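Local coordinates for protein tRNA (guanine(6)-N2)-methyltransferase (Thermus thermophilus, PDB 3TMA) that transfers a methyl group from S-adenosyl-L-methionine to N2 of the guanosine at position 6 of tRNA(Phe), pairing a THUMP domain with a Rossmann-fold catalytic domain, at residues 190-195 with 214-219; 197-202 with 312-317; 220-225 with 229-234. One frame throughout, in Å; residues are numbered along the deposited sequence. Where two conformers were deposited one is given.

Interaction 1. Residues 190-195 with 214-219; sequences VLAQAL and SGTIAL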
ATOM      1  N   VAL A 190      -0.820   4.023   0.053  1.00 31.20           N
ATOM      2  CA  VAL A 190       0.304   3.100  -0.216  1.00 30.40           C
ATOM      3  C   VAL A 190       0.727   3.121  -1.716  1.00 32.90           C
ATOM      4  O   VAL A 190       1.905   3.179  -2.043  1.00 32.47           O
ATOM      5  CB  VAL A 190      -0.038   1.673   0.238  1.00 33.31           C
ATOM      6  CG1 VAL A 190       1.013   0.679  -0.296  1.00 29.42           C
ATOM      7  CG2 VAL A 190      -0.095   1.624   1.811  1.00 29.91           C
ATOM      8  N   LEU A 191      -0.251   3.076  -2.606  1.00 33.59           N
ATOM      9  CA  LEU A 191       0.002   3.208  -4.026  1.00 36.43           C
ATOM     10  C   LEU A 191       0.582   4.565  -4.411  1.00 34.62           C
ATOM     11  O   LEU A 191       1.535   4.640  -5.214  1.00 35.27           O
ATOM     12  CB  LEU A 191      -1.276   2.969  -4.817  1.00 39.20           C
ATOM     13  CG  LEU A 191      -1.161   1.631  -5.536  1.00 49.68           C
ATOM     14  CD1 LEU A 191      -2.495   1.288  -6.193  1.00 57.67           C
ATOM     15  CD2 LEU A 191      -0.027   1.767  -6.564  1.00 48.54           C
ATOM     16  N   ALA A 192       0.079   5.625  -3.796  1.00 33.05           N
ATOM     17  CA  ALA A 192       0.666   6.951  -3.975  1.00 32.09           C
ATOM     18  C   ALA A 192       2.147   7.020  -3.554  1.00 31.65           C
ATOM     19  O   ALA A 192       2.989   7.603  -4.262  1.00 33.04           O
ATOM     20  CB  ALA A 192      -0.168   7.996  -3.190  1.00 31.36           C
ATOM     21  N   GLN A 193       2.464   6.466  -2.391  1.00 30.29           N
ATOM     22  CA  GLN A 193       3.885   6.393  -1.899  1.00 29.61           C
ATOM     23  C   GLN A 193       4.771   5.586  -2.873  1.00 30.78           C
ATOM     24  O   GLN A 193       5.933   5.951  -3.158  1.00 29.38           O
ATOM     25  CB  GLN A 193       3.915   5.730  -0.498  1.00 31.09           C
ATOM     26  CG  GLN A 193       5.338   5.470   0.077  1.00 27.14           C
ATOM     27  CD  GLN A 193       6.061   6.763   0.431  1.00 35.82           C
ATOM     28  OE1 GLN A 193       7.277   6.819   0.346  1.00 36.99           O
ATOM     29  NE2 GLN A 193       5.312   7.811   0.791  1.00 28.92           N
ATOM     30  N   ALA A 194       4.205   4.498  -3.426  1.00 31.85           N
ATOM     31  CA  ALA A 194       4.936   3.710  -4.435  1.00 32.49           C
ATOM     32  C   ALA A 194       5.226   4.517  -5.712  1.00 33.52           C
ATOM     33  O   ALA A 194       6.341   4.427  -6.263  1.00 33.60           O
ATOM     34  CB  ALA A 194       4.140   2.432  -4.793  1.00 32.79           C
ATOM     35  N   LEU A 195       4.255   5.310  -6.197  1.00 32.70           N
ATOM     36  CA  LEU A 195       4.549   6.164  -7.377  1.00 34.67           C
ATOM     37  C   LEU A 195       5.698   7.136  -7.085  1.00 33.90           C
ATOM     38  O   LEU A 195       6.580   7.384  -7.941  1.00 34.22           O
ATOM     39  CB  LEU A 195       3.312   6.984  -7.817  1.00 35.81           C
ATOM     40  CG  LEU A 195       2.136   6.155  -8.339  1.00 40.52           C
ATOM     41  CD1 LEU A 195       0.928   7.072  -8.668  1.00 41.26           C
ATOM     42  CD2 LEU A 195       2.589   5.357  -9.588  1.00 35.24           C
ATOM     43  N   SER A 214      -9.573  14.022  -4.748  1.00 39.20           N
ATOM     44  CA  SER A 214      -9.635  14.556  -3.391  1.00 40.87           C
ATOM     45  C   SER A 214      -8.265  14.645  -2.688  1.00 37.14           C
ATOM     46  O   SER A 214      -8.190  14.972  -1.508  1.00 37.14           O
ATOM     47  CB  SER A 214     -10.639  13.752  -2.554  1.00 45.08           C
ATOM     48  OG  SER A 214     -10.379  12.375  -2.743  1.00 50.59           O
ATOM     49  N   GLY A 215      -7.180  14.431  -3.429  1.00 33.71           N
ATOM     50  CA  GLY A 215      -5.891  14.969  -3.040  1.00 30.53           C
ATOM     51  C   GLY A 215      -4.873  13.918  -2.599  1.00 30.22           C
ATOM     52  O   GLY A 215      -3.778  14.284  -2.221  1.00 29.94           O
ATOM     53  N   THR A 216      -5.208  12.629  -2.656  1.00 28.31           N
ATOM     54  CA  THR A 216      -4.355  11.585  -2.040  1.00 29.27           C
ATOM     55  C   THR A 216      -2.885  11.586  -2.438  1.00 27.85           C
ATOM     56  O   THR A 216      -1.992  11.550  -1.554  1.00 26.17           O
ATOM     57  CB  THR A 216      -4.916  10.179  -2.259  1.00 32.95           C
ATOM     58  OG1 THR A 216      -6.246  10.115  -1.719  1.00 35.60           O
ATOM     59  CG2 THR A 216      -4.025   9.131  -1.555  1.00 30.57           C
ATOM     60  N   ILE A 217      -2.613  11.696  -3.744  1.00 24.12           N
ATOM     61  CA  ILE A 217      -1.221  11.698  -4.208  1.00 26.03           C
ATOM     62  C   ILE A 217      -0.453  12.958  -3.750  1.00 25.60           C
ATOM     63  O   ILE A 217       0.684  12.847  -3.254  1.00 23.20           O
ATOM     64  CB  ILE A 217      -1.129  11.562  -5.727  1.00 25.50           C
ATOM     65  CG1 ILE A 217      -1.494  10.135  -6.142  1.00 25.97           C
ATOM     66  CG2 ILE A 217       0.282  11.827  -6.203  1.00 25.04           C
ATOM     67  CD1 ILE A 217      -1.815  10.025  -7.669  1.00 26.77           C
ATOM     68  N   ALA A 218      -1.097  14.129  -3.851  1.00 22.95           N
ATOM     69  CA  ALA A 218      -0.480  15.377  -3.374  1.00 22.53           C
ATOM     70  C   ALA A 218      -0.159  15.351  -1.873  1.00 23.14           C
ATOM     71  O   ALA A 218       0.904  15.833  -1.457  1.00 22.89           O
ATOM     72  CB  ALA A 218      -1.378  16.629  -3.706  1.00 23.06           C
ATOM     73  N   LEU A 219      -1.079  14.812  -1.064  1.00 22.31           N
ATOM     74  CA  LEU A 219      -0.894  14.807   0.373  1.00 24.28           C
ATOM     75  C   LEU A 219       0.223  13.834   0.703  1.00 24.09           C
ATOM     76  O   LEU A 219       1.024  14.115   1.595  1.00 24.90           O
ATOM     77  CB  LEU A 219      -2.210  14.359   1.086  1.00 26.26           C
ATOM     78  CG  LEU A 219      -3.432  15.279   0.836  1.00 31.95           C
ATOM     79  CD1 LEU A 219      -4.760  14.595   1.248  1.00 32.90           C
ATOM     80  CD2 LEU A 219      -3.266  16.586   1.601  1.00 33.26           C
TER
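Ala192 and Ile217 bring two helices together at close range, their CA atoms 5.1 Å apart, a spacing that the single methyl group of an alanine permits. The side-chain contact is essentially apolar. Ala192 CB points at the facing helix and lies 3.9 Å from Ile217 CG1, with Ile217 CA only slightly farther off, so the methyl rests against the root of the isoleucine and not against its end. The end serves a second partner: Ile217 CD1 reaches Leu195 CD1 at 4.2 Å, one helical turn beyond Ala192. Ile217 has CG1 beside its backbone N (chi1 -72°), which carries the longer branch alongside the alanine and on toward the leucine, whose side chain runs at a slant to it. Thr216 adds a looser contact, its CG2 4.3 Å from Ala192 CB.

The setting is the half of the Rossmann-fold domain that probably binds S-adenosyl-L-methionine, where the turn after strand 207-209 leads into helix 216-225. Ser214, Gly215 and Thr216 are likely binding residues, as in related enzymes, and Ile217 packs close to Asn279, another such residue. Gly215 occupies the N-cap position with a positive phi of 111°, in a backbone conformation that by itself calls for glycine.

Polar links lie beside the apolar contact. Gln193 NE2 donates to Glu220 OE2 and Thr224 OG1 on the next turns of helix 216-225, while its OE1 accepts from Arg197 NE, which fixes both ends of the amide. Ser214 OG is bonded to Ala181 O.

Interaction 2. Residues 197-202 with 312-317; sequences RLADAR and RVALLT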
ATOM      1  N   ARG A 197       8.197   6.797  -4.910  1.00 33.47           N
ATOM      2  CA  ARG A 197       9.448   6.047  -4.901  1.00 36.61           C
ATOM      3  C   ARG A 197       9.876   5.545  -6.284  1.00 38.21           C
ATOM      4  O   ARG A 197      11.074   5.590  -6.634  1.00 39.70           O
ATOM      5  CB  ARG A 197       9.321   4.850  -3.928  1.00 37.71           C
ATOM      6  CG  ARG A 197       9.254   5.321  -2.467  1.00 41.78           C
ATOM      7  CD  ARG A 197       8.932   4.200  -1.463  1.00 46.46           C
ATOM      8  NE  ARG A 197       9.096   4.684  -0.081  1.00 50.67           N
ATOM      9  CZ  ARG A 197      10.085   4.327   0.745  1.00 52.82           C
ATOM     10  NH1 ARG A 197      10.995   3.423   0.378  1.00 51.55           N
ATOM     11  NH2 ARG A 197      10.168   4.879   1.943  1.00 48.11           N
ATOM     12  N   LEU A 198       8.918   5.042  -7.074  1.00 37.21           N
ATOM     13  CA  LEU A 198       9.272   4.579  -8.424  1.00 39.29           C
ATOM     14  C   LEU A 198       9.752   5.731  -9.317  1.00 39.01           C
ATOM     15  O   LEU A 198      10.547   5.524 -10.206  1.00 41.59           O
ATOM     16  CB  LEU A 198       8.105   3.862  -9.090  1.00 40.39           C
ATOM     17  CG  LEU A 198       7.757   2.540  -8.422  1.00 42.10           C
ATOM     18  CD1 LEU A 198       6.347   2.094  -8.865  1.00 39.91           C
ATOM     19  CD2 LEU A 198       8.842   1.500  -8.815  1.00 46.72           C
ATOM     20  N   ALA A 199       9.246   6.932  -9.076  1.00 37.05           N
ATOM     21  CA  ALA A 199       9.682   8.140  -9.810  1.00 39.46           C
ATOM     22  C   ALA A 199      10.971   8.747  -9.238  1.00 38.83           C
ATOM     23  O   ALA A 199      11.514   9.716  -9.789  1.00 41.37           O
ATOM     24  CB  ALA A 199       8.581   9.199  -9.810  1.00 37.07           C
ATOM     25  N   ASP A 200      11.457   8.163  -8.152  1.00 41.38           N
ATOM     26  CA  ASP A 200      12.667   8.622  -7.478  1.00 43.58           C
ATOM     27  C   ASP A 200      12.518  10.111  -7.125  1.00 40.35           C
ATOM     28  O   ASP A 200      13.377  10.910  -7.447  1.00 41.56           O
ATOM     29  CB  ASP A 200      13.886   8.401  -8.389  1.00 48.08           C
ATOM     30  CG  ASP A 200      15.220   8.643  -7.669  1.00 58.39           C
ATOM     31  OD1 ASP A 200      16.156   9.187  -8.307  1.00 71.89           O
ATOM     32  OD2 ASP A 200      15.317   8.328  -6.462  1.00 64.02           O
ATOM     33  N   ALA A 201      11.387  10.492  -6.535  1.00 37.80           N
ATOM     34  CA  ALA A 201      11.210  11.859  -6.026  1.00 36.24           C
ATOM     35  C   ALA A 201      11.962  12.029  -4.682  1.00 38.26           C
ATOM     36  O   ALA A 201      11.858  11.166  -3.825  1.00 37.66           O
ATOM     37  CB  ALA A 201       9.757  12.140  -5.799  1.00 34.88           C
ATOM     38  N   ARG A 202      12.656  13.152  -4.502  1.00 37.39           N
ATOM     39  CA  ARG A 202      13.452  13.412  -3.298  1.00 39.88           C
ATOM     40  C   ARG A 202      13.166  14.823  -2.804  1.00 39.21           C
ATOM     41  O   ARG A 202      12.805  15.688  -3.598  1.00 36.04           O
ATOM     42  CB  ARG A 202      14.938  13.281  -3.621  1.00 42.07           C
ATOM     43  CG  ARG A 202      15.342  11.818  -3.835  1.00 51.90           C
ATOM     44  CD  ARG A 202      16.840  11.709  -3.941  1.00 64.26           C
ATOM     45  NE  ARG A 202      17.346  12.394  -5.127  1.00 71.52           N
ATOM     46  CZ  ARG A 202      17.360  11.854  -6.342  1.00 76.64           C
ATOM     47  NH1 ARG A 202      16.862  10.637  -6.527  1.00 79.14           N
ATOM     48  NH2 ARG A 202      17.863  12.524  -7.373  1.00 77.36           N
ATOM     49  N   ARG A 312      10.891  13.038 -14.681  1.00 26.21           N
ATOM     50  CA  ARG A 312      10.312  11.687 -14.730  1.00 28.48           C
ATOM     51  C   ARG A 312       8.816  11.723 -14.451  1.00 27.73           C
ATOM     52  O   ARG A 312       8.341  12.648 -13.797  1.00 24.50           O
ATOM     53  CB  ARG A 312      11.009  10.742 -13.738  1.00 31.27           C
ATOM     54  CG  ARG A 312      12.472  10.446 -14.082  1.00 36.45           C
ATOM     55  CD  ARG A 312      13.097   9.336 -13.229  1.00 45.62           C
ATOM     56  NE  ARG A 312      14.367   8.930 -13.828  1.00 56.98           N
ATOM     57  CZ  ARG A 312      14.716   7.678 -14.141  1.00 58.85           C
ATOM     58  NH1 ARG A 312      13.948   6.648 -13.792  1.00 51.57           N
ATOM     59  NH2 ARG A 312      15.880   7.448 -14.750  1.00 64.38           N
ATOM     60  N   VAL A 313       8.069  10.787 -15.064  1.00 27.59           N
ATOM     61  CA  VAL A 313       6.646  10.596 -14.787  1.00 26.00           C
ATOM     62  C   VAL A 313       6.468   9.181 -14.241  1.00 27.29           C
ATOM     63  O   VAL A 313       7.049   8.242 -14.769  1.00 30.01           O
ATOM     64  CB  VAL A 313       5.767  10.730 -16.087  1.00 29.20           C
ATOM     65  CG1 VAL A 313       4.288  10.752 -15.734  1.00 26.58           C
ATOM     66  CG2 VAL A 313       6.114  11.995 -16.858  1.00 26.06           C
ATOM     67  N   ALA A 314       5.724   9.017 -13.155  1.00 25.09           N
ATOM     68  CA  ALA A 314       5.258   7.675 -12.773  1.00 26.95           C
ATOM     69  C   ALA A 314       3.748   7.658 -13.002  1.00 28.46           C
ATOM     70  O   ALA A 314       3.025   8.519 -12.488  1.00 26.49           O
ATOM     71  CB  ALA A 314       5.590   7.374 -11.275  1.00 26.30           C
ATOM     72  N   LEU A 315       3.295   6.719 -13.775  1.00 28.66           N
ATOM     73  CA  LEU A 315       1.905   6.700 -14.049  1.00 30.15           C
ATOM     74  C   LEU A 315       1.237   5.364 -13.925  1.00 30.18           C
ATOM     75  O   LEU A 315       1.809   4.360 -14.191  1.00 31.42           O
ATOM     76  CB  LEU A 315       1.552   7.430 -15.352  1.00 33.38           C
ATOM     77  CG  LEU A 315       1.495   6.771 -16.719  1.00 44.51           C
ATOM     78  CD1 LEU A 315       0.416   5.653 -16.722  1.00 47.25           C
ATOM     79  CD2 LEU A 315       1.120   7.886 -17.683  1.00 46.72           C
ATOM     80  N   LEU A 316       0.000   5.402 -13.498  1.00 30.10           N
ATOM     81  CA  LEU A 316      -0.753   4.149 -13.290  1.00 32.05           C
ATOM     82  C   LEU A 316      -1.841   4.020 -14.367  1.00 34.32           C
ATOM     83  O   LEU A 316      -2.590   4.996 -14.602  1.00 37.25           O
ATOM     84  CB  LEU A 316      -1.377   4.253 -11.891  1.00 34.27           C
ATOM     85  CG  LEU A 316      -2.040   3.140 -11.102  1.00 42.73           C
ATOM     86  CD1 LEU A 316      -1.179   1.892 -10.902  1.00 38.22           C
ATOM     87  CD2 LEU A 316      -2.335   3.799  -9.767  1.00 45.36           C
ATOM     88  N   THR A 317      -1.961   2.866 -15.027  1.00 29.79           N
ATOM     89  CA  THR A 317      -2.999   2.714 -16.053  1.00 31.78           C
ATOM     90  C   THR A 317      -3.478   1.260 -16.197  1.00 30.22           C
ATOM     91  O   THR A 317      -2.662   0.339 -16.221  1.00 28.04           O
ATOM     92  CB  THR A 317      -2.504   3.236 -17.487  1.00 32.38           C
ATOM     93  OG1 THR A 317      -3.493   2.940 -18.483  1.00 33.55           O
ATOM     94  CG2 THR A 317      -1.213   2.528 -17.899  1.00 32.89           C
TER
HETATM   95  O   HOH W   1      12.964   6.488 -11.492  1.00 32.26           O
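Arg312 meets Ala199 where helix 189-198 gives way to a Schellman motif, laid against the start of strand 312-317 in the central sheet of the Rossmann-fold domain. Asp200 is the first residue to leave helical angles, with a positive phi of 55°, and its backbone N bonds back to Arg197 O at 3.0 Å. Beginning at Arg312, the strand touches the turn with the aliphatic part of a charged side chain: CD lies 3.8 Å from Ala199 O. Extended from CG to NE, the chain takes the guanidinium past the carbonyl, near Asp200 but without charge-to-charge contact (Asp200 OD1 to Arg312 NE 5.8 Å). Glu352 on the adjoining strand 347-353 makes a long, weak ion pair with Arg312 NH2. A water donates to Leu198 O at 2.9 Å and lies close to Arg312 NH1, though that second bond is weak and doubtful.

After Val313, which faces away, Ala314 points back toward the turn. Two bare methyl groups let the helix end settle close to the strand, with the CA atoms of Ala199 and Ala314 separated by 5.3 Å and Ala314 CB meeting Ala199 CB at 3.8 Å.

Interaction 3. Residues 220-225 with 229-234; sequences EAASTL and SPVYAG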
ATOM      1  N   GLU A 220       0.219  12.636   0.077  1.00 21.49           N
ATOM      2  CA  GLU A 220       1.309  11.673   0.302  1.00 23.50           C
ATOM      3  C   GLU A 220       2.688  12.264  -0.032  1.00 24.03           C
ATOM      4  O   GLU A 220       3.681  12.122   0.753  1.00 26.00           O
ATOM      5  CB  GLU A 220       1.069  10.361  -0.448  1.00 23.68           C
ATOM      6  CG  GLU A 220       2.117   9.256  -0.109  1.00 27.06           C
ATOM      7  CD  GLU A 220       1.992   8.670   1.343  1.00 34.12           C
ATOM      8  OE1 GLU A 220       1.000   8.934   2.055  1.00 34.07           O
ATOM      9  OE2 GLU A 220       2.910   7.951   1.770  1.00 31.28           O
ATOM     10  N   ALA A 221       2.757  12.939  -1.176  1.00 21.76           N
ATOM     11  CA  ALA A 221       3.987  13.591  -1.598  1.00 22.18           C
ATOM     12  C   ALA A 221       4.426  14.682  -0.577  1.00 23.13           C
ATOM     13  O   ALA A 221       5.599  14.757  -0.187  1.00 23.96           O
ATOM     14  CB  ALA A 221       3.774  14.235  -2.985  1.00 22.34           C
ATOM     15  N   ALA A 222       3.504  15.575  -0.214  1.00 22.03           N
ATOM     16  CA  ALA A 222       3.835  16.682   0.726  1.00 24.13           C
ATOM     17  C   ALA A 222       4.274  16.140   2.073  1.00 26.09           C
ATOM     18  O   ALA A 222       5.297  16.572   2.622  1.00 25.62           O
ATOM     19  CB  ALA A 222       2.652  17.643   0.906  1.00 22.95           C
ATOM     20  N   SER A 223       3.564  15.121   2.558  1.00 26.50           N
ATOM     21  CA  SER A 223       3.842  14.545   3.866  0.50 27.15           C
ATOM     22  C   SER A 223       5.216  13.866   3.864  1.00 29.77           C
ATOM     23  O   SER A 223       5.931  13.906   4.852  1.00 30.69           O
ATOM     24  CB  SER A 223       2.737  13.549   4.235  0.50 28.75           C
ATOM     25  OG  SER A 223       3.123  12.702   5.308  0.50 27.75           O
ATOM     26  N   THR A 224       5.589  13.262   2.735  1.00 27.91           N
ATOM     27  CA  THR A 224       6.871  12.542   2.615  1.00 28.98           C
ATOM     28  C   THR A 224       8.069  13.465   2.336  1.00 30.39           C
ATOM     29  O   THR A 224       9.142  13.277   2.899  1.00 31.48           O
ATOM     30  CB  THR A 224       6.811  11.522   1.444  1.00 28.56           C
ATOM     31  OG1 THR A 224       5.734  10.606   1.690  1.00 31.86           O
ATOM     32  CG2 THR A 224       8.158  10.749   1.342  1.00 31.20           C
ATOM     33  N   LEU A 225       7.900  14.416   1.427  1.00 26.51           N
ATOM     34  CA  LEU A 225       9.020  15.249   0.951  1.00 28.50           C
ATOM     35  C   LEU A 225       9.263  16.490   1.836  1.00 30.74           C
ATOM     36  O   LEU A 225      10.389  17.053   1.863  1.00 31.35           O
ATOM     37  CB  LEU A 225       8.741  15.703  -0.495  1.00 25.89           C
ATOM     38  CG  LEU A 225       8.609  14.563  -1.505  1.00 27.70           C
ATOM     39  CD1 LEU A 225       8.187  15.103  -2.914  1.00 27.42           C
ATOM     40  CD2 LEU A 225       9.978  13.833  -1.570  1.00 32.67           C
ATOM     41  N   SER A 229       9.857  20.887  -0.925  1.00 31.32           N
ATOM     42  CA  SER A 229       9.408  20.487  -2.266  1.00 29.47           C
ATOM     43  C   SER A 229       8.098  21.219  -2.588  1.00 29.72           C
ATOM     44  O   SER A 229       7.064  20.944  -1.952  1.00 29.37           O
ATOM     45  CB  SER A 229       9.140  18.975  -2.336  1.00 27.45           C
ATOM     46  OG  SER A 229      10.324  18.232  -2.607  1.00 29.90           O
ATOM     47  N   PRO A 230       8.116  22.087  -3.615  1.00 29.80           N
ATOM     48  CA  PRO A 230       6.847  22.621  -4.140  1.00 31.45           C
ATOM     49  C   PRO A 230       5.940  21.500  -4.708  1.00 30.10           C
ATOM     50  O   PRO A 230       6.416  20.628  -5.427  1.00 30.07           O
ATOM     51  CB  PRO A 230       7.295  23.556  -5.270  1.00 32.81           C
ATOM     52  CG  PRO A 230       8.782  23.940  -4.883  1.00 35.89           C
ATOM     53  CD  PRO A 230       9.297  22.617  -4.331  1.00 30.42           C
ATOM     54  N   VAL A 231       4.679  21.466  -4.289  1.00 30.08           N
ATOM     55  CA  VAL A 231       3.725  20.430  -4.757  1.00 26.67           C
ATOM     56  C   VAL A 231       2.553  21.133  -5.432  1.00 28.43           C
ATOM     57  O   VAL A 231       1.977  22.060  -4.855  1.00 29.28           O
ATOM     58  CB  VAL A 231       3.164  19.573  -3.610  1.00 25.77           C
ATOM     59  CG1 VAL A 231       2.101  18.569  -4.154  1.00 25.46           C
ATOM     60  CG2 VAL A 231       4.302  18.808  -2.943  1.00 25.93           C
ATOM     61  N   TYR A 232       2.304  20.780  -6.694  1.00 25.03           N
ATOM     62  CA  TYR A 232       1.229  21.357  -7.506  1.00 26.38           C
ATOM     63  C   TYR A 232       0.224  20.218  -7.734  1.00 24.89           C
ATOM     64  O   TYR A 232       0.628  19.060  -7.870  1.00 24.74           O
ATOM     65  CB  TYR A 232       1.812  21.805  -8.880  1.00 25.16           C
ATOM     66  CG  TYR A 232       2.839  22.928  -8.768  1.00 29.55           C
ATOM     67  CD1 TYR A 232       2.444  24.264  -8.826  1.00 29.35           C
ATOM     68  CD2 TYR A 232       4.211  22.647  -8.677  1.00 30.94           C
ATOM     69  CE1 TYR A 232       3.400  25.308  -8.714  1.00 31.98           C
ATOM     70  CE2 TYR A 232       5.159  23.671  -8.614  1.00 30.09           C
ATOM     71  CZ  TYR A 232       4.748  24.985  -8.599  1.00 33.76           C
ATOM     72  OH  TYR A 232       5.708  25.965  -8.492  1.00 35.96           O
ATOM     73  N   ALA A 233      -1.068  20.531  -7.773  1.00 24.63           N
ATOM     74  CA  ALA A 233      -2.059  19.489  -7.882  1.00 25.64           C
ATOM     75  C   ALA A 233      -3.244  20.077  -8.593  1.00 28.70           C
ATOM     76  O   ALA A 233      -3.675  21.186  -8.266  1.00 29.56           O
ATOM     77  CB  ALA A 233      -2.473  18.991  -6.484  1.00 24.67           C
ATOM     78  N   GLY A 234      -3.805  19.330  -9.550  1.00 28.24           N
ATOM     79  CA  GLY A 234      -4.844  19.904 -10.377  1.00 31.59           C
ATOM     80  C   GLY A 234      -6.020  18.979 -10.544  1.00 34.61           C
ATOM     81  O   GLY A 234      -5.868  17.741 -10.536  1.00 34.62           O
TER
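Leu225 and Ser229 pack side chain to side chain at the end of helix 216-225, just before the chain enters the next strand. The serine CB and OG nestle against the base of the leucine: Leu225 CB is 3.7 Å from Ser229 OG and 3.8 Å from Ser229 CB. Leu225 CD1 closes over the same group, 3.8 Å from Ser229 OG. A turn earlier on the helix, Ala222 receives one branch of Val231, its CB 4.3 Å from Val231 CG2; this is looser packing, with the CB of the valine directed toward the helix.

The next shell fixes Ser229. Its hydroxyl makes hydrogen bonds with Met205 O and Gly204 N, which holds it at the leucine although its contact there is apolar. With OG beside the backbone N (chi1 -85°), the hydroxyl is placed at those two partners while it lies against Leu225. Within the helix, on the side toward helix 189-198, Glu220 O accepts from Thr224 N at 3.0 Å and from Thr224 OG1 at 2.7 Å, the two donors approaching from opposite faces of the carbonyl plane. Glu220 OE1 forms salt bridges with Arg71 and Arg177.

This is the second half of a beta-alpha-beta unit: strand 207-209, helix 216-225, strand 231-235. Strand 231-235 runs parallel between 207-209 and 257-260, and helix 189-198 flanks helix 216-225, touching Ala221 and Thr224 through Leu196.

From the N terminus, helix 189-198 comes first and contributes to two contacts. Interaction 1 closes the short loop through strand 207-209 by setting helix 216-225 beside it. The chain continues along helix 216-225 into interaction 3, which follows interaction 1 in series and packs that helix on the strand that comes after it, 231-235. Interaction 2 closes much later, when strand 312-317 reaches the end of helix 189-198; its loop contains interaction 3 entirely and crosses interaction 1. Ala314 CB packs on Leu195 O, tying interactions 1 and 2, while Leu225 CD2 touches the backbone of Arg202, joining 2 and 3. Two neighbouring helices are thereby fastened to strands of one sheet.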